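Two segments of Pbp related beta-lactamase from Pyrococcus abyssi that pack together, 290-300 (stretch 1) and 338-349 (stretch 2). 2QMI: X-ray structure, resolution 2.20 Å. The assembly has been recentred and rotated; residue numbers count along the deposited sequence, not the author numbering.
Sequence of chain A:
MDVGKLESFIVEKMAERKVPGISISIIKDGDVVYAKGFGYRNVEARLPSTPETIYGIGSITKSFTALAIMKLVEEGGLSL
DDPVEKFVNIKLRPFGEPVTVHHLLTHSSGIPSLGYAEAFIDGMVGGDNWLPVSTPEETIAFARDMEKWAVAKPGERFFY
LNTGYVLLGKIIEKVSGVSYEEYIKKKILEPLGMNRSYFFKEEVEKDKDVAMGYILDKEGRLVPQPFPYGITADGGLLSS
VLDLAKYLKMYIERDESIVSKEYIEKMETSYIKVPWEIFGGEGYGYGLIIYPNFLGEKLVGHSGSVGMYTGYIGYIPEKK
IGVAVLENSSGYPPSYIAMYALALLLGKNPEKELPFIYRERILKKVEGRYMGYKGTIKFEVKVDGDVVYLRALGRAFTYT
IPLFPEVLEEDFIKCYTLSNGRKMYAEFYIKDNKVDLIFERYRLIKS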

# COMPACT_ATOMS: atom_id res chain seq x y z
N ILE A 290 -25.76 44.51 5.08
CA ILE A 290 -25.80 45.84 4.49
C ILE A 290 -24.46 46.22 3.85
O ILE A 290 -23.42 46.10 4.48
N TYR A 291 -24.51 46.66 2.60
CA TYR A 291 -23.30 47.06 1.85
C TYR A 291 -23.41 48.54 1.45
O TYR A 291 -23.93 48.85 0.38
N PRO A 292 -22.92 49.47 2.29
CA PRO A 292 -23.00 50.90 1.96
C PRO A 292 -22.09 51.42 0.84
O PRO A 292 -22.40 52.44 0.22
N ASN A 293 -20.99 50.72 0.57
CA ASN A 293 -20.05 51.15 -0.46
C ASN A 293 -19.90 50.14 -1.60
O ASN A 293 -18.79 49.72 -1.93
N PHE A 294 -21.02 49.76 -2.21
CA PHE A 294 -20.99 48.79 -3.31
C PHE A 294 -21.06 49.49 -4.67
O PHE A 294 -22.15 49.68 -5.22
N LEU A 295 -19.90 49.86 -5.21
CA LEU A 295 -19.85 50.54 -6.51
C LEU A 295 -20.71 51.80 -6.48
O LEU A 295 -21.51 52.04 -7.38
N GLY A 296 -20.54 52.59 -5.43
CA GLY A 296 -21.29 53.83 -5.29
C GLY A 296 -22.77 53.65 -4.99
O GLY A 296 -23.55 54.60 -5.15
N GLU A 297 -23.18 52.46 -4.57
CA GLU A 297 -24.58 52.19 -4.25
C GLU A 297 -24.72 51.50 -2.89
O GLU A 297 -23.74 50.98 -2.33
N LYS A 298 -25.94 51.50 -2.35
CA LYS A 298 -26.21 50.82 -1.09
C LYS A 298 -26.82 49.47 -1.45
O LYS A 298 -27.92 49.41 -2.01
N LEU A 299 -26.09 48.40 -1.16
CA LEU A 299 -26.55 47.04 -1.46
C LEU A 299 -27.15 46.32 -0.25
O LEU A 299 -26.68 46.48 0.88
N VAL A 300 -28.18 45.52 -0.49
CA VAL A 300 -28.81 44.76 0.58
C VAL A 300 -28.96 43.33 0.08
O VAL A 300 -29.50 43.09 -1.00
N ALA A 338 -24.07 36.92 -8.48
CA ALA A 338 -25.08 37.95 -8.30
C ALA A 338 -24.48 39.34 -8.49
O ALA A 338 -25.04 40.18 -9.21
N MET A 339 -23.34 39.59 -7.85
CA MET A 339 -22.69 40.89 -7.94
C MET A 339 -22.18 41.21 -9.35
O MET A 339 -22.16 42.38 -9.76
N TYR A 340 -21.80 40.19 -10.10
CA TYR A 340 -21.32 40.36 -11.47
C TYR A 340 -22.48 40.92 -12.31
O TYR A 340 -22.29 41.83 -13.12
N ALA A 341 -23.67 40.36 -12.11
CA ALA A 341 -24.85 40.81 -12.84
C ALA A 341 -25.22 42.23 -12.39
O ALA A 341 -25.45 43.12 -13.22
N LEU A 342 -25.26 42.46 -11.08
CA LEU A 342 -25.58 43.78 -10.55
C LEU A 342 -24.66 44.84 -11.14
O LEU A 342 -25.12 45.92 -11.53
N ALA A 343 -23.37 44.54 -11.21
CA ALA A 343 -22.39 45.47 -11.77
C ALA A 343 -22.74 45.82 -13.22
O ALA A 343 -22.70 46.99 -13.62
N LEU A 344 -23.07 44.81 -14.02
CA LEU A 344 -23.42 45.02 -15.41
C LEU A 344 -24.62 45.96 -15.51
O LEU A 344 -24.61 46.92 -16.28
N LEU A 345 -25.65 45.66 -14.72
CA LEU A 345 -26.87 46.47 -14.69
C LEU A 345 -26.58 47.91 -14.26
O LEU A 345 -27.29 48.83 -14.67
N LEU A 346 -25.56 48.09 -13.43
CA LEU A 346 -25.17 49.41 -12.94
C LEU A 346 -24.21 50.08 -13.93
O LEU A 346 -23.63 51.13 -13.63
N GLY A 347 -24.02 49.45 -15.08
CA GLY A 347 -23.14 50.00 -16.09
C GLY A 347 -21.66 50.00 -15.75
O GLY A 347 -20.89 50.77 -16.33
N LYS A 348 -21.25 49.14 -14.83
CA LYS A 348 -19.83 49.06 -14.45
C LYS A 348 -19.20 47.74 -14.91
O LYS A 348 -19.88 46.72 -14.99
N ASN A 349 -17.90 47.78 -15.20
CA ASN A 349 -17.18 46.58 -15.63
C ASN A 349 -16.81 45.74 -14.40
O ASN A 349 -15.97 46.14 -13.58

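Stretch 1 folds back on itself, paired by Tyr-291 N to Leu-299 O (2.8 Å) and Phe-294 N to Glu-297 O (3.0 Å), and lays its side chains against the helix of stretch 2 and the loop that follows. No hydrogen bond crosses between the stretches, so the 458 Å² they bury together rests mainly on apolar packing.

Tyr-291 points toward the helix with chi1 m (-54°), bringing CE1 to 3.7 Å from Met-339 CE; the methyl approaches the ring obliquely. Its OH is hydrogen-bonded elsewhere in the structure. Pro-292 and Asn-293 are out of reach.

Phe-294 leaves its backbone sideways, but chi1 t (179°) carries the ring inward among three residues. Phe-294 CZ lies 4.1 Å from Met-339 CB, while Phe-294 CE2 is 4.1 Å from both Leu-342 CB, at the ring edge, and Leu-346 CD1. Met-339 SD sits 5.5 Å from the Phe-294 ring centroid, 60° off the normal, an oblique sulfur-aromatic approach.

Leu-295 (m, p) points toward stretch 2 and has the largest covered area, 79 Å². Leu-295 CD2 reaches Ala-343 CB at 3.9 Å and Lys-348 CD at 3.8 Å, so the lysine contributes its aliphatic chain to the contact. The amine also comes near, Lys-348 NZ standing 3.7 Å from Leu-295 O, but no hydrogen bond forms there.

Gly-296 has positive phi (70°), which by itself favours glycine. Beyond it, Glu-297 (m, m) points toward the helix end and packs through its aliphatic part, CG lying 3.8 Å from Leu-346 CD2; both carboxylate oxygens are hydrogen-bonded elsewhere.

Lys-298 is out of reach, whereas Leu-299 (t, p) points toward the helix and divides its methyls: CD1 is 3.8 Å from Leu-342 CD1, and CD2 is 3.7 Å from Met-339 CE. That Met-339 methyl therefore touches both Leu-299 and Tyr-291, residues paired across the strands.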

# COMPACT_ATOMS: atom_id res chain seq x y z
CB ILE A 290 -26.18 46.88 5.58
CG1 ILE A 290 -27.39 46.37 6.37
CG2 ILE A 290 -26.51 48.23 4.94
CD1 ILE A 290 -28.59 45.98 5.50
CB TYR A 291 -23.16 46.23 0.57
CG TYR A 291 -23.20 44.72 0.72
CD1 TYR A 291 -22.02 43.96 0.68
CD2 TYR A 291 -24.41 44.03 0.79
CE1 TYR A 291 -22.06 42.56 0.71
CE2 TYR A 291 -24.47 42.63 0.82
CZ TYR A 291 -23.29 41.91 0.78
OH TYR A 291 -23.36 40.53 0.78
CB PRO A 292 -22.72 51.57 3.31
CG PRO A 292 -21.81 50.59 3.98
CD PRO A 292 -22.46 49.27 3.68
CB ASN A 293 -18.68 51.39 0.18
CG ASN A 293 -18.74 52.40 1.30
OD1 ASN A 293 -18.15 52.21 2.37
ND2 ASN A 293 -19.45 53.50 1.07
CB PHE A 294 -22.16 47.82 -3.20
CG PHE A 294 -22.21 46.80 -4.31
CD1 PHE A 294 -21.28 45.77 -4.37
CD2 PHE A 294 -23.18 46.90 -5.31
CE1 PHE A 294 -21.32 44.84 -5.41
CE2 PHE A 294 -23.22 45.97 -6.35
CZ PHE A 294 -22.28 44.94 -6.40
CB LEU A 295 -20.34 49.59 -7.62
CG LEU A 295 -19.41 48.43 -8.00
CD1 LEU A 295 -19.19 47.54 -6.79
CD2 LEU A 295 -20.01 47.62 -9.15
CB GLU A 297 -25.20 51.29 -5.31
CG GLU A 297 -25.11 51.79 -6.74
CD GLU A 297 -25.88 53.08 -6.96
OE1 GLU A 297 -26.90 53.31 -6.27
OE2 GLU A 297 -25.46 53.86 -7.84
CB LYS A 298 -27.20 51.60 -0.22
CG LYS A 298 -27.36 51.00 1.18
CD LYS A 298 -28.59 51.52 1.91
CE LYS A 298 -28.67 50.91 3.31
NZ LYS A 298 -29.92 51.30 4.03
CB LEU A 299 -25.39 46.21 -2.02
CG LEU A 299 -25.63 44.74 -2.35
CD1 LEU A 299 -26.56 44.61 -3.54
CD2 LEU A 299 -24.30 44.06 -2.66
CB VAL A 300 -30.19 45.33 0.95
CG1 VAL A 300 -30.83 44.50 2.05
CG2 VAL A 300 -30.04 46.78 1.42
CB ALA A 338 -25.70 37.84 -6.91
CB MET A 339 -21.57 40.97 -6.91
CG MET A 339 -22.09 40.72 -5.49
SD MET A 339 -20.84 40.73 -4.19
CE MET A 339 -21.78 41.33 -2.79
CB TYR A 340 -20.88 39.00 -12.04
CG TYR A 340 -20.07 39.07 -13.32
CD1 TYR A 340 -18.68 39.05 -13.29
CD2 TYR A 340 -20.70 39.13 -14.57
CE1 TYR A 340 -17.92 39.08 -14.46
CE2 TYR A 340 -19.95 39.16 -15.76
CZ TYR A 340 -18.56 39.13 -15.69
OH TYR A 340 -17.82 39.11 -16.84
CB ALA A 341 -26.02 39.85 -12.59
CB LEU A 342 -25.48 43.79 -9.02
CG LEU A 342 -26.57 42.99 -8.29
CD1 LEU A 342 -26.21 42.83 -6.84
CD2 LEU A 342 -27.90 43.71 -8.45
CB ALA A 343 -21.00 44.87 -11.71
CB LEU A 344 -23.75 43.69 -16.08
CG LEU A 344 -22.56 42.74 -16.24
CD1 LEU A 344 -23.04 41.41 -16.81
CD2 LEU A 344 -21.52 43.38 -17.15
CB LEU A 345 -27.88 45.85 -13.73
CG LEU A 345 -28.55 44.54 -14.17
CD1 LEU A 345 -29.22 43.87 -13.00
CD2 LEU A 345 -29.55 44.85 -15.27
CB LEU A 346 -24.50 49.30 -11.57
CG LEU A 346 -25.37 49.02 -10.35
CD1 LEU A 346 -24.49 48.67 -9.15
CD2 LEU A 346 -26.23 50.24 -10.03
CB LYS A 348 -19.67 49.18 -12.94
CG LYS A 348 -20.08 50.54 -12.39
CD LYS A 348 -19.39 50.82 -11.08
CE LYS A 348 -19.41 52.31 -10.78
NZ LYS A 348 -20.80 52.80 -10.89
CB ASN A 349 -15.90 46.96 -16.38
CG ASN A 349 -15.20 45.75 -16.98
OD1 ASN A 349 -15.30 44.64 -16.44
ND2 ASN A 349 -14.48 45.96 -18.08